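PDB 6KBH: cytochrome P450 monooxygenase from Rhodococcus sp. ECU0066, which probably acts as a self-sufficient monooxygenase, carrying heme, FMN and a [2Fe-2S] cluster on a single polypeptide. Local coordinates for residues 182-187 against 286-291; 293-298 against 405-410; 306-311 against 373-378. All coordinates share one frame; numbering follows the deposited sequence.

Contact 1. Residues 182-187 against 286-291; sequences EVPLTV and TTANAS. With HEM (protoporphyrin IX containing Fe), chain C.
Over one face of the heme lies Thr286, and beside the heme rim its neighbour Thr287 meets the ring of Pro184. Thr286 OG1 rests 3.3 Å from C4B of the porphyrin while bonding the carbonyl of Ala282. In the P450 fold this is the distal face, and Cys393 is the axial ligand of the iron from the other one. Two residues of the same helix line a vinyl group: Thr287 N lies over its carbon CAB, 3.5 Å from HEM CAB, and Ala290 CB is 3.7 Å from its end, HEM CBB.

The protein side of the contact is small and apolar. Pro184 CG meets Thr287 CG2 at 3.7 Å and also nears Ala288, with 4.4 Å from Pro184 CG to Ala288 CB. The first torsion of Thr287 (-59° to OG1) sets CG2 opposite the backbone N, which brings it against the proline ring, and leaves OG1 to bond the carbonyl of Ala283, one turn earlier. With an alanine here, Pro184 is likely to lose its methyl neighbour and the Ala283 carbonyl its hydroxyl partner.

Helix 284-300 corresponds to the C-terminal part of the long distal helix of P450s, and helix 183-192 backs it. Ser291 OG reaches back to Thr287 O at 2.9 Å. The two threonine hydroxyls, satisfied by helix carbonyls, can thus lie against the heme, while the methyl of Thr287 packs on Pro184.

Contact 2. Residues 293-298 against 405-410; sequences NALRLL and IFLEEL
Leu298 reaches into the fork of Leu407, its CD1 lying 3.6 Å from Leu407 CD1 and equally far from Leu407 CD2. The two side chains meet tip to tip. Torsions explain the meeting: Leu407 carries CG anti to its backbone N (chi1 -169°), which sends the isopropyl fork out across the interface, whereas Leu298 holds CG beside its own N and opposite the carbonyl carbon.

Leu295, one turn earlier on its helix, makes the second half of the contact. Its CD1 touches Leu410 CD1 at 3.5 Å, the two side chains running across each other at about a right angle. The other methyl of Leu295 makes a looser approach to Leu407, with 4.4 Å between Leu295 CD2 and Leu407 CD1. Leu407 is therefore shared by Leu295 and Leu298, and its partners succeed one another along one helical face.

The closest approaches are all between methyl groups, and all four leucines are buried. The segment axes come within 11.3 Å and cross at -43°, a separation large enough for leucines to fill from both sides.

By topology these are the long distal helix and the L helix of a P450, two members of the core bundle that also includes the D and E helices. Helix 153-164 flanks helix 396-413, binding Glu408 through Arg157 and Glu409 through Arg161. Helix 175-180 closes another flank, with Leu175 against Leu295 and Met179 against Leu410, while helix 315-325 packs on Ala294 and Leu297.

Contact 3. Residues 306-311 against 373-378; sequences EEICAD and FDIRRD
Arg376 NH1 is held by both oxygens of the Glu307 carboxylate, each of Glu307 OE1 and OE2 lying 3.1 Å from it. The bond to OE2 is nearly straight, with 173° at the hydrogen, and this oxygen sits at the edge of the guanidinium, in its plane. Seen from the acid the approach is less regular, because NH1 stands above the carboxylate plane; the two flat groups are turned 80° against each other. One nitrogen thus does the gripping, unlike the coplanar fork in which two nitrogens pair with two oxygens. Glu307 gets there with its chain extended beyond CG, and Arg376 with its chain extended from CG to NE. A second carboxylate stands nearby without touching, Asp311 OD1 being 5.4 Å from Arg376 NH2, and probably adds a favourable long-range attraction.

Residues 373-378 belong to the meander that precedes the heme-ligand loop in P450s, and Asp374 to Arg377 form a type I beta turn closed by Arg377 N to Asp374 O at 3.0 Å. Arg377, the next residue after the bridging arginine, points elsewhere and forms a salt bridge with Glu321 of helix 315-325, consistent with the Glu-Arg-Arg triad of the family, whose other arginine would be Arg324.

Beside the charged pair lies an apolar one. Ile308 CG1 and Ile375 CD1 are 4.1 Å apart, their side chains crossing obliquely. Ile375 places CG1 between its backbone N and carbonyl carbon (chi1 76°), a position that carries CD1 out to Ile308, and Leu314 touches both isoleucines.

The three contacts form a chain of neighbours in the P450 part of the protein. Contacts 1 and 2 have centres about 12 Å apart and share helix 284-300; Phe406 bridges them by packing on Val183, Pro184 and Ser291. Contact 2 in turn touches contact 3, their centres also about 12 Å apart, where Ile308 and Phe373 reach Leu298. Contacts 1 and 3, with centres about 22 Å and nearest atoms about 10 Å apart, do not meet. Along the sequence contact 1 closes before contact 2 opens, and contact 3 is nested within the loop that contact 2 closes. Continuous packing therefore runs from the heme face, through the helical core, to the meander loop, tying sequence-distant segments into one domain.

Contact 1. Residues 182-187 against 286-291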
loop_
_atom_site.group_PDB
_atom_site.type_symbol
_atom_site.label_atom_id
_atom_site.label_comp_id
_atom_site.label_asym_id
_atom_site.label_seq_id
_atom_site.Cartn_x
_atom_site.Cartn_y
_atom_site.Cartn_z
ATOM N N GLU A 182 2.463 21.153 12.992
ATOM C CA GLU A 182 3.474 21.913 12.270
ATOM C C GLU A 182 4.154 21.102 11.172
ATOM O O GLU A 182 4.250 21.568 10.031
ATOM C CB GLU A 182 4.526 22.440 13.250
ATOM C CG GLU A 182 3.995 23.401 14.304
ATOM C CD GLU A 182 3.603 24.752 13.736
ATOM O OE1 GLU A 182 3.875 25.012 12.545
ATOM O OE2 GLU A 182 3.030 25.563 14.492
ATOM N N VAL A 183 4.636 19.899 11.501
ATOM C CA VAL A 183 5.524 19.171 10.589
ATOM C C VAL A 183 4.900 18.972 9.201
ATOM O O VAL A 183 5.584 19.233 8.205
ATOM C CB VAL A 183 5.986 17.859 11.222
ATOM C CG1 VAL A 183 6.955 17.145 10.294
ATOM C CG2 VAL A 183 6.639 18.108 12.564
ATOM N N PRO A 184 3.645 18.517 9.077
ATOM C CA PRO A 184 3.093 18.347 7.719
ATOM C C PRO A 184 3.064 19.623 6.902
ATOM O O PRO A 184 3.109 19.559 5.667
ATOM C CB PRO A 184 1.681 17.805 7.983
ATOM C CG PRO A 184 1.790 17.127 9.294
ATOM C CD PRO A 184 2.727 17.980 10.094
ATOM N N LEU A 185 2.997 20.783 7.552
ATOM C CA LEU A 185 3.013 22.039 6.816
ATOM C C LEU A 185 4.381 22.289 6.193
ATOM O O LEU A 185 4.478 22.696 5.029
ATOM C CB LEU A 185 2.616 23.187 7.744
ATOM C CG LEU A 185 2.587 24.593 7.147
ATOM C CD1 LEU A 185 1.649 24.654 5.951
ATOM C CD2 LEU A 185 2.177 25.604 8.206
ATOM N N THR A 186 5.454 22.041 6.952
ATOM C CA THR A 186 6.798 22.317 6.452
ATOM C C THR A 186 7.170 21.384 5.304
ATOM O O THR A 186 7.689 21.834 4.276
ATOM C CB THR A 186 7.829 22.209 7.581
ATOM O OG1 THR A 186 7.697 20.945 8.244
ATOM C CG2 THR A 186 7.657 23.345 8.590
ATOM N N VAL A 187 6.921 20.079 5.458
ATOM C CA VAL A 187 7.310 19.158 4.393
ATOM C C VAL A 187 6.483 19.417 3.142
ATOM O O VAL A 187 6.965 19.210 2.021
ATOM C CB VAL A 187 7.196 17.688 4.847
ATOM C CG1 VAL A 187 7.751 17.504 6.252
ATOM C CG2 VAL A 187 5.777 17.197 4.742
ATOM N N THR A 286 -5.221 17.615 6.774
ATOM C CA THR A 286 -5.550 16.206 6.606
ATOM C C THR A 286 -4.455 15.314 7.175
ATOM O O THR A 286 -4.744 14.298 7.817
ATOM C CB THR A 286 -5.782 15.901 5.129
ATOM O OG1 THR A 286 -4.678 16.397 4.363
ATOM C CG2 THR A 286 -7.057 16.563 4.644
ATOM N N THR A 287 -3.190 15.685 6.968
ATOM C CA THR A 287 -2.100 14.875 7.502
ATOM C C THR A 287 -1.970 15.057 9.009
ATOM O O THR A 287 -1.824 14.076 9.747
ATOM C CB THR A 287 -0.789 15.219 6.796
ATOM O OG1 THR A 287 -0.926 14.982 5.389
ATOM C CG2 THR A 287 0.346 14.358 7.333
ATOM N N ALA A 288 -2.025 16.300 9.485
ATOM C CA ALA A 288 -1.963 16.549 10.921
ATOM C C ALA A 288 -3.051 15.777 11.659
ATOM O O ALA A 288 -2.771 15.051 12.621
ATOM C CB ALA A 288 -2.085 18.049 11.198
ATOM N N ASN A 289 -4.302 15.915 11.209
ATOM C CA ASN A 289 -5.412 15.214 11.848
ATOM C C ASN A 289 -5.216 13.704 11.810
ATOM O O ASN A 289 -5.519 13.009 12.787
ATOM C CB ASN A 289 -6.727 15.606 11.178
ATOM C CG ASN A 289 -7.095 17.059 11.423
ATOM O OD1 ASN A 289 -6.796 17.614 12.481
ATOM N ND2 ASN A 289 -7.751 17.679 10.449
ATOM N N ALA A 290 -4.706 13.178 10.692
ATOM C CA ALA A 290 -4.431 11.746 10.601
ATOM C C ALA A 290 -3.400 11.323 11.636
ATOM O O ALA A 290 -3.584 10.327 12.345
ATOM C CB ALA A 290 -3.955 11.387 9.194
ATOM N N SER A 291 -2.299 12.070 11.727
ATOM C CA SER A 291 -1.295 11.815 12.751
ATOM C C SER A 291 -1.926 11.773 14.134
ATOM O O SER A 291 -1.768 10.801 14.882
ATOM C CB SER A 291 -0.219 12.898 12.697
ATOM O OG SER A 291 0.299 13.082 11.395
HETATM C CHA HEM C . -7.748 14.806 -3.277
HETATM C CHB HEM C . -7.851 12.894 1.390
HETATM C CHC HEM C . -2.812 14.324 2.147
HETATM C CHD HEM C . -2.746 16.206 -2.486
HETATM C C1A HEM C . -7.974 14.200 -1.964
HETATM C C2A HEM C . -9.341 13.684 -1.831
HETATM C C3A HEM C . -9.371 13.150 -0.541
HETATM C C4A HEM C . -8.007 13.401 -0.006
HETATM C CMA HEM C . -10.530 12.485 0.133
HETATM C CAA HEM C . -10.454 13.689 -2.835
HETATM C CBA HEM C . -10.725 12.363 -3.474
HETATM C CGA HEM C . -11.645 12.287 -4.646
HETATM O O1A HEM C . -12.330 13.342 -4.713
HETATM O O2A HEM C . -11.482 11.187 -5.242
HETATM C C1B HEM C . -6.524 13.092 2.053
HETATM C C2B HEM C . -6.175 12.632 3.475
HETATM C C3B HEM C . -4.595 13.079 3.703
HETATM C C4B HEM C . -4.180 13.757 2.411
HETATM C CMB HEM C . -7.073 11.937 4.440
HETATM C CAB HEM C . -3.754 12.887 4.918
HETATM C CBB HEM C . -3.663 11.518 5.497
HETATM C C1C HEM C . -2.632 14.928 0.796
HETATM C C2C HEM C . -1.291 15.437 0.676
HETATM C C3C HEM C . -1.246 15.967 -0.594
HETATM C C4C HEM C . -2.580 15.715 -1.120
HETATM C CMC HEM C . -0.197 15.397 1.691
HETATM C CAC HEM C . -0.069 16.616 -1.254
HETATM C CBC HEM C . -0.040 18.085 -1.480
HETATM C C1D HEM C . -4.118 15.910 -2.918
HETATM C C2D HEM C . -4.384 16.379 -4.319
HETATM C C3D HEM C . -5.955 15.944 -4.574
HETATM C C4D HEM C . -6.352 15.288 -3.282
HETATM C CMD HEM C . -3.434 17.072 -5.231
HETATM C CAD HEM C . -6.759 16.149 -5.809
HETATM C CBD HEM C . -6.490 15.186 -6.919
HETATM C CGD HEM C . -7.523 15.071 -7.979
HETATM O O1D HEM C . -8.591 15.554 -7.532
HETATM O O2D HEM C . -7.050 14.519 -9.005
HETATM N NA HEM C . -7.135 14.043 -0.854
HETATM N NB HEM C . -5.320 13.698 1.389
HETATM N NC HEM C . -3.448 15.087 -0.301
HETATM N ND HEM C . -5.251 15.180 -2.190
HETATM FE FE HEM C . -5.329 14.562 -0.313
#

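Contact 2. Residues 293-298 against 405-410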
loop_
_atom_site.group_PDB
_atom_site.type_symbol
_atom_site.label_atom_id
_atom_site.label_comp_id
_atom_site.label_asym_id
_atom_site.label_seq_id
_atom_site.Cartn_x
_atom_site.Cartn_y
_atom_site.Cartn_z
ATOM N N ASN A 293 -5.083 11.496 15.089
ATOM C CA ASN A 293 -6.018 10.385 15.255
ATOM C C ASN A 293 -5.278 9.091 15.559
ATOM O O ASN A 293 -5.592 8.396 16.532
ATOM C CB ASN A 293 -6.878 10.219 14.002
ATOM C CG ASN A 293 -7.769 11.410 13.746
ATOM O OD1 ASN A 293 -8.164 12.112 14.673
ATOM N ND2 ASN A 293 -8.091 11.644 12.482
ATOM N N ALA A 294 -4.277 8.760 14.737
ATOM C CA ALA A 294 -3.563 7.496 14.894
ATOM C C ALA A 294 -2.896 7.394 16.259
ATOM O O ALA A 294 -2.959 6.346 16.912
ATOM C CB ALA A 294 -2.531 7.339 13.778
ATOM N N LEU A 295 -2.253 8.471 16.710
ATOM C CA LEU A 295 -1.616 8.441 18.022
ATOM C C LEU A 295 -2.642 8.306 19.143
ATOM O O LEU A 295 -2.432 7.539 20.090
ATOM C CB LEU A 295 -0.758 9.686 18.209
ATOM C CG LEU A 295 0.685 9.448 17.773
ATOM C CD1 LEU A 295 1.397 10.760 17.544
ATOM C CD2 LEU A 295 1.404 8.610 18.814
ATOM N N ARG A 296 -3.760 9.033 19.057
ATOM C CA ARG A 296 -4.831 8.829 20.029
ATOM C C ARG A 296 -5.372 7.405 19.942
ATOM O O ARG A 296 -5.548 6.733 20.962
ATOM C CB ARG A 296 -5.950 9.852 19.807
ATOM C CG ARG A 296 -6.906 10.022 20.988
ATOM C CD ARG A 296 -8.111 9.101 20.857
ATOM N NE ARG A 296 -9.130 9.320 21.883
ATOM C CZ ARG A 296 -10.341 9.812 21.640
ATOM N NH1 ARG A 296 -10.686 10.147 20.403
ATOM N NH2 ARG A 296 -11.213 9.966 22.629
ATOM N N LEU A 297 -5.627 6.925 18.723
ATOM C CA LEU A 297 -6.171 5.580 18.546
ATOM C C LEU A 297 -5.228 4.518 19.098
ATOM O O LEU A 297 -5.674 3.534 19.702
ATOM C CB LEU A 297 -6.454 5.331 17.068
ATOM C CG LEU A 297 -6.761 3.898 16.637
ATOM C CD1 LEU A 297 -8.044 3.409 17.281
ATOM C CD2 LEU A 297 -6.849 3.809 15.123
ATOM N N LEU A 298 -3.920 4.692 18.893
ATOM C CA LEU A 298 -2.958 3.702 19.367
ATOM C C LEU A 298 -2.828 3.739 20.884
ATOM O O LEU A 298 -2.933 2.703 21.548
ATOM C CB LEU A 298 -1.599 3.932 18.710
ATOM C CG LEU A 298 -1.405 3.285 17.342
ATOM C CD1 LEU A 298 -0.180 3.860 16.681
ATOM C CD2 LEU A 298 -1.284 1.776 17.479
ATOM N N ILE A 405 6.856 7.675 9.460
ATOM C CA ILE A 405 8.054 8.139 10.157
ATOM C C ILE A 405 7.703 8.826 11.473
ATOM O O ILE A 405 8.414 8.658 12.474
ATOM C CB ILE A 405 8.912 9.031 9.240
ATOM C CG1 ILE A 405 9.040 8.426 7.865
ATOM C CG2 ILE A 405 10.301 9.144 9.806
ATOM C CD1 ILE A 405 9.309 9.427 6.782
ATOM N N PHE A 406 6.662 9.659 11.468
ATOM C CA PHE A 406 6.145 10.169 12.725
ATOM C C PHE A 406 5.995 9.039 13.731
ATOM O O PHE A 406 6.477 9.122 14.872
ATOM C CB PHE A 406 4.785 10.848 12.536
ATOM C CG PHE A 406 4.784 12.073 11.663
ATOM C CD1 PHE A 406 5.962 12.743 11.373
ATOM C CD2 PHE A 406 3.595 12.575 11.164
ATOM C CE1 PHE A 406 5.943 13.876 10.579
ATOM C CE2 PHE A 406 3.569 13.711 10.370
ATOM C CZ PHE A 406 4.747 14.361 10.083
ATOM N N LEU A 407 5.321 7.977 13.313
ATOM C CA LEU A 407 5.047 6.837 14.165
ATOM C C LEU A 407 6.229 5.887 14.288
ATOM O O LEU A 407 6.134 4.914 15.039
ATOM C CB LEU A 407 3.819 6.080 13.650
ATOM C CG LEU A 407 3.233 4.996 14.560
ATOM C CD1 LEU A 407 2.829 5.585 15.910
ATOM C CD2 LEU A 407 2.070 4.281 13.894
ATOM N N GLU A 408 7.347 6.108 13.597
ATOM C CA GLU A 408 8.449 5.267 14.044
ATOM C C GLU A 408 9.302 5.980 15.083
ATOM O O GLU A 408 9.697 5.359 16.073
ATOM C CB GLU A 408 9.307 4.753 12.874
ATOM C CG GLU A 408 10.102 5.742 12.063
ATOM C CD GLU A 408 11.380 5.114 11.514
ATOM O OE1 GLU A 408 12.177 4.579 12.315
ATOM O OE2 GLU A 408 11.593 5.166 10.285
ATOM N N GLU A 409 9.533 7.286 14.929
ATOM C CA GLU A 409 10.340 7.997 15.914
ATOM C C GLU A 409 9.682 7.996 17.290
ATOM O O GLU A 409 10.361 7.806 18.305
ATOM C CB GLU A 409 10.611 9.430 15.466
ATOM C CG GLU A 409 11.639 10.093 16.364
ATOM C CD GLU A 409 12.173 11.400 15.830
ATOM O OE1 GLU A 409 11.594 11.943 14.869
ATOM O OE2 GLU A 409 13.195 11.879 16.372
ATOM N N LEU A 410 8.365 8.213 17.349
ATOM C CA LEU A 410 7.701 8.270 18.647
ATOM C C LEU A 410 7.573 6.890 19.282
ATOM O O LEU A 410 7.487 6.783 20.510
ATOM C CB LEU A 410 6.332 8.934 18.514
ATOM C CG LEU A 410 6.335 10.310 17.842
ATOM C CD1 LEU A 410 4.918 10.776 17.601
ATOM C CD2 LEU A 410 7.105 11.333 18.666
#

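Contact 3. Residues 306-311 against 373-378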
loop_
_atom_site.group_PDB
_atom_site.type_symbol
_atom_site.label_atom_id
_atom_site.label_comp_id
_atom_site.label_asym_id
_atom_site.label_seq_id
_atom_site.Cartn_x
_atom_site.Cartn_y
_atom_site.Cartn_z
ATOM N N GLU A 306 2.452 -1.138 22.148
ATOM C CA GLU A 306 3.712 -1.773 22.520
ATOM C C GLU A 306 4.182 -2.762 21.462
ATOM O O GLU A 306 5.387 -3.016 21.342
ATOM C CB GLU A 306 3.560 -2.473 23.870
ATOM C CG GLU A 306 3.821 -1.583 25.071
ATOM C CD GLU A 306 3.243 -2.157 26.347
ATOM O OE1 GLU A 306 3.174 -3.401 26.455
ATOM O OE2 GLU A 306 2.849 -1.372 27.235
ATOM N N GLU A 307 3.253 -3.334 20.695
ATOM C CA GLU A 307 3.639 -4.209 19.594
ATOM C C GLU A 307 4.452 -3.447 18.555
ATOM O O GLU A 307 5.500 -3.919 18.100
ATOM C CB GLU A 307 2.400 -4.834 18.958
ATOM C CG GLU A 307 1.989 -6.152 19.582
ATOM C CD GLU A 307 0.924 -6.866 18.777
ATOM O OE1 GLU A 307 0.257 -6.204 17.956
ATOM O OE2 GLU A 307 0.752 -8.089 18.964
ATOM N N ILE A 308 3.976 -2.261 18.165
ATOM C CA ILE A 308 4.738 -1.415 17.250
ATOM C C ILE A 308 6.091 -1.065 17.856
ATOM O O ILE A 308 7.102 -0.972 17.149
ATOM C CB ILE A 308 3.928 -0.153 16.895
ATOM C CG1 ILE A 308 2.676 -0.523 16.099
ATOM C CG2 ILE A 308 4.773 0.825 16.105
ATOM C CD1 ILE A 308 1.815 0.669 15.734
ATOM N N CYS A 309 6.135 -0.880 19.178
ATOM C CA CYS A 309 7.395 -0.576 19.844
ATOM C C CYS A 309 8.368 -1.746 19.772
ATOM O O CYS A 309 9.587 -1.532 19.752
ATOM C CB CYS A 309 7.137 -0.187 21.299
ATOM S SG CYS A 309 6.092 1.279 21.496
ATOM N N ALA A 310 7.861 -2.979 19.740
ATOM C CA ALA A 310 8.720 -4.152 19.633
ATOM C C ALA A 310 9.488 -4.128 18.318
ATOM O O ALA A 310 10.716 -3.998 18.313
ATOM C CB ALA A 310 7.899 -5.438 19.749
ATOM N N ASP A 311 8.774 -4.235 17.199
ATOM C CA ASP A 311 9.378 -4.128 15.880
ATOM C C ASP A 311 8.585 -3.114 15.066
ATOM O O ASP A 311 7.345 -3.171 15.044
ATOM C CB ASP A 311 9.419 -5.480 15.152
ATOM C CG ASP A 311 8.050 -6.111 15.023
ATOM O OD1 ASP A 311 7.213 -5.888 15.921
ATOM O OD2 ASP A 311 7.801 -6.812 14.020
ATOM N N PHE A 373 -9.717 -2.544 16.044
ATOM C CA PHE A 373 -8.517 -1.882 15.554
ATOM C C PHE A 373 -7.460 -2.970 15.373
ATOM O O PHE A 373 -6.863 -3.441 16.345
ATOM C CB PHE A 373 -8.102 -0.786 16.532
ATOM C CG PHE A 373 -6.740 -0.217 16.290
ATOM C CD1 PHE A 373 -6.351 0.197 15.027
ATOM C CD2 PHE A 373 -5.859 -0.055 17.344
ATOM C CE1 PHE A 373 -5.099 0.736 14.819
ATOM C CE2 PHE A 373 -4.610 0.484 17.143
ATOM C CZ PHE A 373 -4.228 0.880 15.880
ATOM N N ASP A 374 -7.252 -3.386 14.123
ATOM C CA ASP A 374 -6.460 -4.572 13.785
ATOM C C ASP A 374 -5.404 -4.181 12.756
ATOM O O ASP A 374 -5.694 -4.130 11.559
ATOM C CB ASP A 374 -7.365 -5.680 13.247
ATOM C CG ASP A 374 -6.592 -6.914 12.802
ATOM O OD1 ASP A 374 -5.369 -7.004 13.049
ATOM O OD2 ASP A 374 -7.217 -7.800 12.183
ATOM N N ILE A 375 -4.174 -3.927 13.205
ATOM C CA ILE A 375 -3.210 -3.327 12.281
ATOM C C ILE A 375 -2.671 -4.350 11.281
ATOM O O ILE A 375 -2.259 -3.980 10.177
ATOM C CB ILE A 375 -2.089 -2.614 13.058
ATOM C CG1 ILE A 375 -1.096 -3.601 13.651
ATOM C CG2 ILE A 375 -2.668 -1.753 14.159
ATOM C CD1 ILE A 375 -0.270 -2.964 14.700
ATOM N N ARG A 376 -2.661 -5.641 11.630
ATOM C CA ARG A 376 -2.298 -6.659 10.648
ATOM C C ARG A 376 -3.446 -7.032 9.722
ATOM O O ARG A 376 -3.297 -7.973 8.937
ATOM C CB ARG A 376 -1.731 -7.926 11.311
ATOM C CG ARG A 376 -0.410 -7.703 12.028
ATOM C CD ARG A 376 -0.258 -8.642 13.206
ATOM N NE ARG A 376 1.073 -8.591 13.808
ATOM C CZ ARG A 376 1.284 -8.516 15.118
ATOM N NH1 ARG A 376 0.247 -8.496 15.938
ATOM N NH2 ARG A 376 2.517 -8.481 15.611
ATOM N N ARG A 377 -4.580 -6.341 9.808
ATOM C CA ARG A 377 -5.703 -6.578 8.905
ATOM C C ARG A 377 -5.228 -6.608 7.462
ATOM O O ARG A 377 -4.602 -5.656 6.984
ATOM C CB ARG A 377 -6.769 -5.489 9.092
ATOM C CG ARG A 377 -8.005 -5.598 8.195
ATOM C CD ARG A 377 -8.927 -4.383 8.365
ATOM N NE ARG A 377 -9.514 -4.314 9.704
ATOM C CZ ARG A 377 -10.674 -4.870 10.039
ATOM N NH1 ARG A 377 -11.383 -5.529 9.132
ATOM N NH2 ARG A 377 -11.128 -4.769 11.281
ATOM N N ASP A 378 -5.509 -7.712 6.773
ATOM C CA ASP A 378 -5.132 -7.857 5.373
ATOM C C ASP A 378 -6.017 -7.036 4.446
ATOM O O ASP A 378 -5.932 -7.192 3.224
ATOM C CB ASP A 378 -5.170 -9.335 4.959
ATOM C CG ASP A 378 -6.589 -9.889 4.815
ATOM O OD1 ASP A 378 -7.563 -9.233 5.247
ATOM O OD2 ASP A 378 -6.730 -10.997 4.257
#